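Local coordinates for oxidoreductase, NAD-binding/iron-sulfur cluster-binding protein (Nitratireductor pacificus pht-3B, PDB 6ZXU) that removes halogen from organic substrates by reductive dehalogenation, using a bound cobalamin and, probably as its electron supply, two [4Fe-4S] clusters, at residues 424-429 with 457-462; 450-455 with 513-518. All coordinates share one frame; numbering follows the deposited sequence.

Contact 1: residues 424-429 with 457-462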
loop_
_atom_site.group_PDB
_atom_site.type_symbol
_atom_site.label_atom_id
_atom_site.label_comp_id
_atom_site.label_asym_id
_atom_site.label_seq_id
_atom_site.Cartn_x
_atom_site.Cartn_y
_atom_site.Cartn_z
ATOM N N VAL A 424 6.950 2.120 15.020
ATOM C CA VAL A 424 7.471 2.490 13.708
ATOM C C VAL A 424 6.294 2.374 12.724
ATOM O O VAL A 424 5.645 1.357 12.614
ATOM C CB VAL A 424 8.604 1.590 13.262
ATOM C CG1 VAL A 424 9.178 2.057 11.902
ATOM C CG2 VAL A 424 9.673 1.612 14.349
ATOM N N VAL A 425 5.963 3.510 12.110
ATOM C CA VAL A 425 4.807 3.645 11.264
ATOM C C VAL A 425 5.305 3.862 9.838
ATOM O O VAL A 425 6.127 4.746 9.548
ATOM C CB VAL A 425 3.964 4.858 11.665
ATOM C CG1 VAL A 425 2.650 4.893 10.910
ATOM C CG2 VAL A 425 3.701 4.805 13.149
ATOM N N MET A 426 4.749 3.072 8.928
ATOM C CA MET A 426 5.089 3.199 7.501
ATOM C C MET A 426 3.849 3.311 6.672
ATOM O O MET A 426 2.836 2.733 6.995
ATOM C CB MET A 426 5.919 2.061 7.060
ATOM C CG MET A 426 7.242 2.130 7.742
ATOM S SD MET A 426 8.318 0.718 7.536
ATOM C CE MET A 426 7.337 -0.516 8.429
ATOM N N LEU A 427 3.904 4.170 5.670
ATOM C CA LEU A 427 2.805 4.376 4.727
ATOM C C LEU A 427 3.181 3.754 3.371
ATOM O O LEU A 427 4.284 3.943 2.899
ATOM C CB LEU A 427 2.469 5.796 4.589
ATOM C CG LEU A 427 2.083 6.662 5.777
ATOM C CD1 LEU A 427 1.701 8.084 5.230
ATOM C CD2 LEU A 427 0.917 6.091 6.535
ATOM N N ILE A 428 2.244 3.056 2.799
ATOM C CA ILE A 428 2.313 2.479 1.450
ATOM C C ILE A 428 1.250 3.190 0.611
ATOM O O ILE A 428 0.075 3.160 0.968
ATOM C CB ILE A 428 2.067 0.971 1.479
ATOM C CG1 ILE A 428 2.973 0.245 2.474
ATOM C CG2 ILE A 428 2.222 0.405 0.080
ATOM C CD1 ILE A 428 4.432 0.354 2.070
ATOM N N ASP A 429 1.684 3.785 -0.473
ATOM C CA ASP A 429 0.840 4.499 -1.425
ATOM C C ASP A 429 -0.086 3.462 -2.086
ATOM O O ASP A 429 0.367 2.444 -2.596
ATOM C CB ASP A 429 1.684 5.249 -2.458
ATOM C CG ASP A 429 0.872 6.147 -3.352
ATOM O OD1 ASP A 429 -0.390 5.931 -3.499
ATOM O OD2 ASP A 429 1.498 7.027 -3.997
ATOM N N ALA A 457 2.850 -5.454 5.361
ATOM C CA ALA A 457 3.024 -6.588 6.243
ATOM C C ALA A 457 4.327 -7.266 5.988
ATOM O O ALA A 457 5.046 -7.632 6.933
ATOM C CB ALA A 457 1.892 -7.573 6.158
ATOM N N GLU A 458 4.707 -7.407 4.732
ATOM C CA GLU A 458 6.032 -7.914 4.371
ATOM C C GLU A 458 7.173 -7.089 4.875
ATOM O O GLU A 458 8.131 -7.584 5.481
ATOM C CB GLU A 458 6.103 -8.074 2.846
ATOM C CG GLU A 458 7.469 -8.407 2.260
ATOM C CD GLU A 458 7.396 -8.297 0.712
ATOM O OE1 GLU A 458 6.466 -8.856 0.140
ATOM O OE2 GLU A 458 8.248 -7.722 0.045
ATOM N N ILE A 459 7.110 -5.772 4.634
ATOM C CA ILE A 459 8.164 -4.855 5.022
ATOM C C ILE A 459 8.319 -4.785 6.542
ATOM O O ILE A 459 9.428 -4.898 7.083
ATOM C CB ILE A 459 7.908 -3.413 4.434
ATOM C CG1 ILE A 459 8.069 -3.478 2.886
ATOM C CG2 ILE A 459 8.802 -2.367 5.125
ATOM C CD1 ILE A 459 7.506 -2.250 2.226
ATOM N N ALA A 460 7.202 -4.695 7.235
ATOM C CA ALA A 460 7.241 -4.592 8.671
ATOM C C ALA A 460 7.588 -5.929 9.321
ATOM O O ALA A 460 8.164 -5.921 10.382
ATOM C CB ALA A 460 5.905 -4.069 9.252
ATOM N N GLY A 461 7.215 -7.023 8.717
ATOM C CA GLY A 461 7.592 -8.341 9.216
ATOM C C GLY A 461 9.077 -8.505 9.192
ATOM O O GLY A 461 9.682 -8.969 10.144
ATOM N N VAL A 462 9.698 -8.107 8.087
ATOM C CA VAL A 462 11.161 -8.172 7.941
ATOM C C VAL A 462 11.829 -7.256 8.958
ATOM O O VAL A 462 12.794 -7.631 9.621
ATOM C CB VAL A 462 11.580 -7.822 6.492
ATOM C CG1 VAL A 462 13.046 -7.557 6.449
ATOM C CG2 VAL A 462 11.281 -8.969 5.581
#
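Met426 and Ile459 meet at an oblique angle, the thioether lying across the branch methyl of the isoleucine, with Met426 SD 3.9 Å from Ile459 CG2. The bend at the end of the methionine chain (chi3 -66°) turns its terminal methyl in toward the helix, where Met426 CE rests 3.9 Å from Ala460 CB and 4.1 Å from Ile459 CG2. Ile459 offers two branches: CG2 lies against the methionine, while CD1 extends toward Ile428. There the isoleucines meet end on, Ile428 CD1 lying 4.0 Å from Ile459 CD1. Both strand residues that touch the helix, Met426 and Ile428, are two apart and direct CB toward it. Strand 424-429 runs roughly antiparallel to helix segment 457-462, at 153° with axes 10.0 Å apart at closest approach, a helix laid against one face of an antiparallel sheet. The neighbouring strand 514-521 shares this face, since its Ile517 touches both Met426 and Ala460. On the flank of the helix, Glu458 forms a salt bridge with Arg175 of helix 168-190. All four touching residues are buried and every contact joins apolar groups, so the 140 Å² interface implies cohesion by dispersion and exclusion of water, without directional polar bonds.

Contact 2: residues 450-455 with 513-518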
loop_
_atom_site.group_PDB
_atom_site.type_symbol
_atom_site.label_atom_id
_atom_site.label_comp_id
_atom_site.label_asym_id
_atom_site.label_seq_id
_atom_site.Cartn_x
_atom_site.Cartn_y
_atom_site.Cartn_z
ATOM N N MET A 450 -5.618 -4.345 -0.483
ATOM C CA MET A 450 -4.877 -5.567 -0.111
ATOM C C MET A 450 -3.447 -5.531 -0.573
ATOM O O MET A 450 -2.572 -6.047 0.123
ATOM C CB MET A 450 -5.572 -6.826 -0.665
ATOM C CG MET A 450 -6.912 -7.172 -0.039
ATOM S SD MET A 450 -6.758 -7.550 1.745
ATOM C CE MET A 450 -8.114 -6.511 2.444
ATOM N N ARG A 451 -3.198 -5.007 -1.775
ATOM C CA ARG A 451 -1.820 -4.826 -2.203
ATOM C C ARG A 451 -1.019 -4.046 -1.155
ATOM O O ARG A 451 0.043 -4.432 -0.748
ATOM C CB ARG A 451 -1.745 -4.100 -3.527
ATOM C CG ARG A 451 -0.322 -3.648 -3.882
ATOM C CD ARG A 451 -0.212 -2.592 -4.928
ATOM N NE ARG A 451 1.070 -1.908 -4.899
ATOM C CZ ARG A 451 1.318 -0.854 -4.105
ATOM N NH1 ARG A 451 0.339 -0.320 -3.351
ATOM N NH2 ARG A 451 2.502 -0.291 -4.087
ATOM N N ALA A 452 -1.571 -2.950 -0.685
ATOM C CA ALA A 452 -0.874 -2.105 0.271
ATOM C C ALA A 452 -0.721 -2.834 1.613
ATOM O O ALA A 452 0.313 -2.701 2.248
ATOM C CB ALA A 452 -1.615 -0.769 0.394
ATOM N N TYR A 453 -1.755 -3.528 2.039
ATOM C CA TYR A 453 -1.733 -4.356 3.264
ATOM C C TYR A 453 -0.676 -5.458 3.172
ATOM O O TYR A 453 0.148 -5.607 4.079
ATOM C CB TYR A 453 -3.047 -5.019 3.455
ATOM C CG TYR A 453 -4.096 -4.126 4.052
ATOM C CD1 TYR A 453 -3.756 -3.137 4.915
ATOM C CD2 TYR A 453 -5.414 -4.366 3.832
ATOM C CE1 TYR A 453 -4.730 -2.376 5.517
ATOM C CE2 TYR A 453 -6.406 -3.590 4.381
ATOM C CZ TYR A 453 -6.073 -2.623 5.276
ATOM O OH TYR A 453 -7.077 -1.854 5.942
ATOM N N MET A 454 -0.631 -6.134 2.045
ATOM C CA MET A 454 0.321 -7.166 1.826
ATOM C C MET A 454 1.744 -6.659 1.771
ATOM O O MET A 454 2.640 -7.192 2.462
ATOM C CB MET A 454 -0.046 -7.938 0.545
ATOM C CG MET A 454 0.867 -9.114 0.146
ATOM S SD MET A 454 2.280 -8.491 -0.752
ATOM C CE MET A 454 1.556 -7.459 -2.153
ATOM N N ARG A 455 1.980 -5.614 1.021
ATOM C CA ARG A 455 3.308 -5.042 0.914
ATOM C C ARG A 455 3.806 -4.506 2.241
ATOM O O ARG A 455 4.997 -4.724 2.630
ATOM C CB ARG A 455 3.320 -3.924 -0.102
ATOM C CG ARG A 455 4.644 -3.226 -0.323
ATOM C CD ARG A 455 5.770 -4.137 -0.798
ATOM N NE ARG A 455 5.329 -5.020 -1.906
ATOM C CZ ARG A 455 5.099 -4.602 -3.170
ATOM N NH1 ARG A 455 5.268 -3.321 -3.496
ATOM N NH2 ARG A 455 4.681 -5.476 -4.108
ATOM N N ARG A 513 -4.222 8.735 0.233
ATOM C CA ARG A 513 -4.056 7.573 -0.631
ATOM C C ARG A 513 -3.073 6.557 -0.052
ATOM O O ARG A 513 -2.104 6.227 -0.644
ATOM C CB ARG A 513 -3.607 8.075 -1.995
ATOM C CG ARG A 513 -3.860 7.170 -3.107
ATOM C CD ARG A 513 -3.312 7.710 -4.389
ATOM N NE ARG A 513 -1.925 8.070 -4.261
ATOM C CZ ARG A 513 -1.403 9.248 -4.433
ATOM N NH1 ARG A 513 -2.130 10.261 -4.814
ATOM N NH2 ARG A 513 -0.099 9.414 -4.311
ATOM N N SER A 514 -3.298 6.077 1.120
ATOM C CA SER A 514 -2.281 5.266 1.809
ATOM C C SER A 514 -2.892 4.200 2.684
ATOM O O SER A 514 -4.131 4.265 2.993
ATOM C CB SER A 514 -1.447 6.155 2.727
ATOM O OG SER A 514 -2.206 6.421 3.846
ATOM N N LYS A 515 -2.124 3.106 2.884
ATOM C CA LYS A 515 -2.374 2.205 3.952
ATOM C C LYS A 515 -1.133 2.278 4.826
ATOM O O LYS A 515 -0.053 2.469 4.352
ATOM C CB LYS A 515 -2.683 0.731 3.558
ATOM C CG LYS A 515 -3.999 0.482 2.812
ATOM C CD LYS A 515 -5.215 0.687 3.729
ATOM C CE LYS A 515 -6.402 0.075 3.141
ATOM N NZ LYS A 515 -7.531 0.082 4.125
ATOM N N SER A 516 -1.362 2.223 6.132
ATOM C CA SER A 516 -0.286 2.210 7.088
ATOM C C SER A 516 -0.060 0.764 7.496
ATOM O O SER A 516 -0.937 -0.066 7.481
ATOM C CB SER A 516 -0.629 3.043 8.323
ATOM O OG SER A 516 -1.826 2.583 8.898
ATOM N N ILE A 517 1.174 0.511 7.891
ATOM C CA ILE A 517 1.556 -0.645 8.701
ATOM C C ILE A 517 2.340 -0.075 9.892
ATOM O O ILE A 517 3.050 0.920 9.780
ATOM C CB ILE A 517 2.383 -1.645 7.838
ATOM C CG1 ILE A 517 2.699 -2.955 8.571
ATOM C CG2 ILE A 517 3.690 -1.007 7.361
ATOM C CD1 ILE A 517 1.588 -3.877 8.736
ATOM N N VAL A 518 2.176 -0.695 11.025
ATOM C CA VAL A 518 2.884 -0.365 12.255
ATOM C C VAL A 518 3.593 -1.604 12.780
ATOM O O VAL A 518 3.080 -2.714 12.709
ATOM C CB VAL A 518 1.939 0.163 13.338
ATOM C CG1 VAL A 518 2.701 0.490 14.582
ATOM C CG2 VAL A 518 1.204 1.374 12.881
#
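The backbones come nearest at Ala452 and Lys515, whose CA atoms are 5.9 Å apart, where helix 445-469 packs on strand 514-521 of a four-stranded antiparallel sheet in the wall of the cobalamin pocket. That close approach uses the small methyl of Ala452, CB 3.6 Å from Lys515 CG. Lys515 CG lies over one face of the Tyr453 ring, and chi2 of -70° bends the chain so that CD and CE pass obliquely above the CE1-CZ edge. Lys515 CD is 3.6 Å from Tyr453 CE1, and Lys515 CE 3.5 Å from Tyr453 CZ. The amine ends above the phenol oxygen, its hydrogen bond reaching OH from over the ring plane. Lys515 NZ also bonds O39 of the cobalamin, so one amine links phenol and cofactor, and Tyr453, itself lining the pocket, helps position it. A phenylalanine at Tyr453 would probably leave the ammonium without its phenol acceptor and less firmly directed at the cofactor. Ser514 OG, on a side chain pointing away from the helix, and the backbone carbonyl of Ser516 also bond the cofactor, and Ser516 OG bonds His486. Met450 CE sits in plane at the ring edge, while the Lys515 NZ to Tyr453 OH bond measures 2.7 Å.

Both contacts lie in the buried interior, their centres about 7 Å apart, and both press helix 445-469 against the same antiparallel sheet. Contact 1 uses strand 422-429 and a later part of the helix; contact 2 uses the adjoining strand 514-521 and an earlier part. The strands are joined directly: Ile428 N probably bonds Lys515 O at 2.8 Å, and Asp429 OD1 forms a salt bridge with Arg513 NE at 2.7 Å. Packing continues between them where Ala460 CB meets Ile517 CG1 at 3.5 Å. The chemistry follows location: contact 1, where the side chain of Ile428 is about 8 Å from the cobalamin, is wholly apolar, whereas contact 2 borders the cofactor and adds a polar pair.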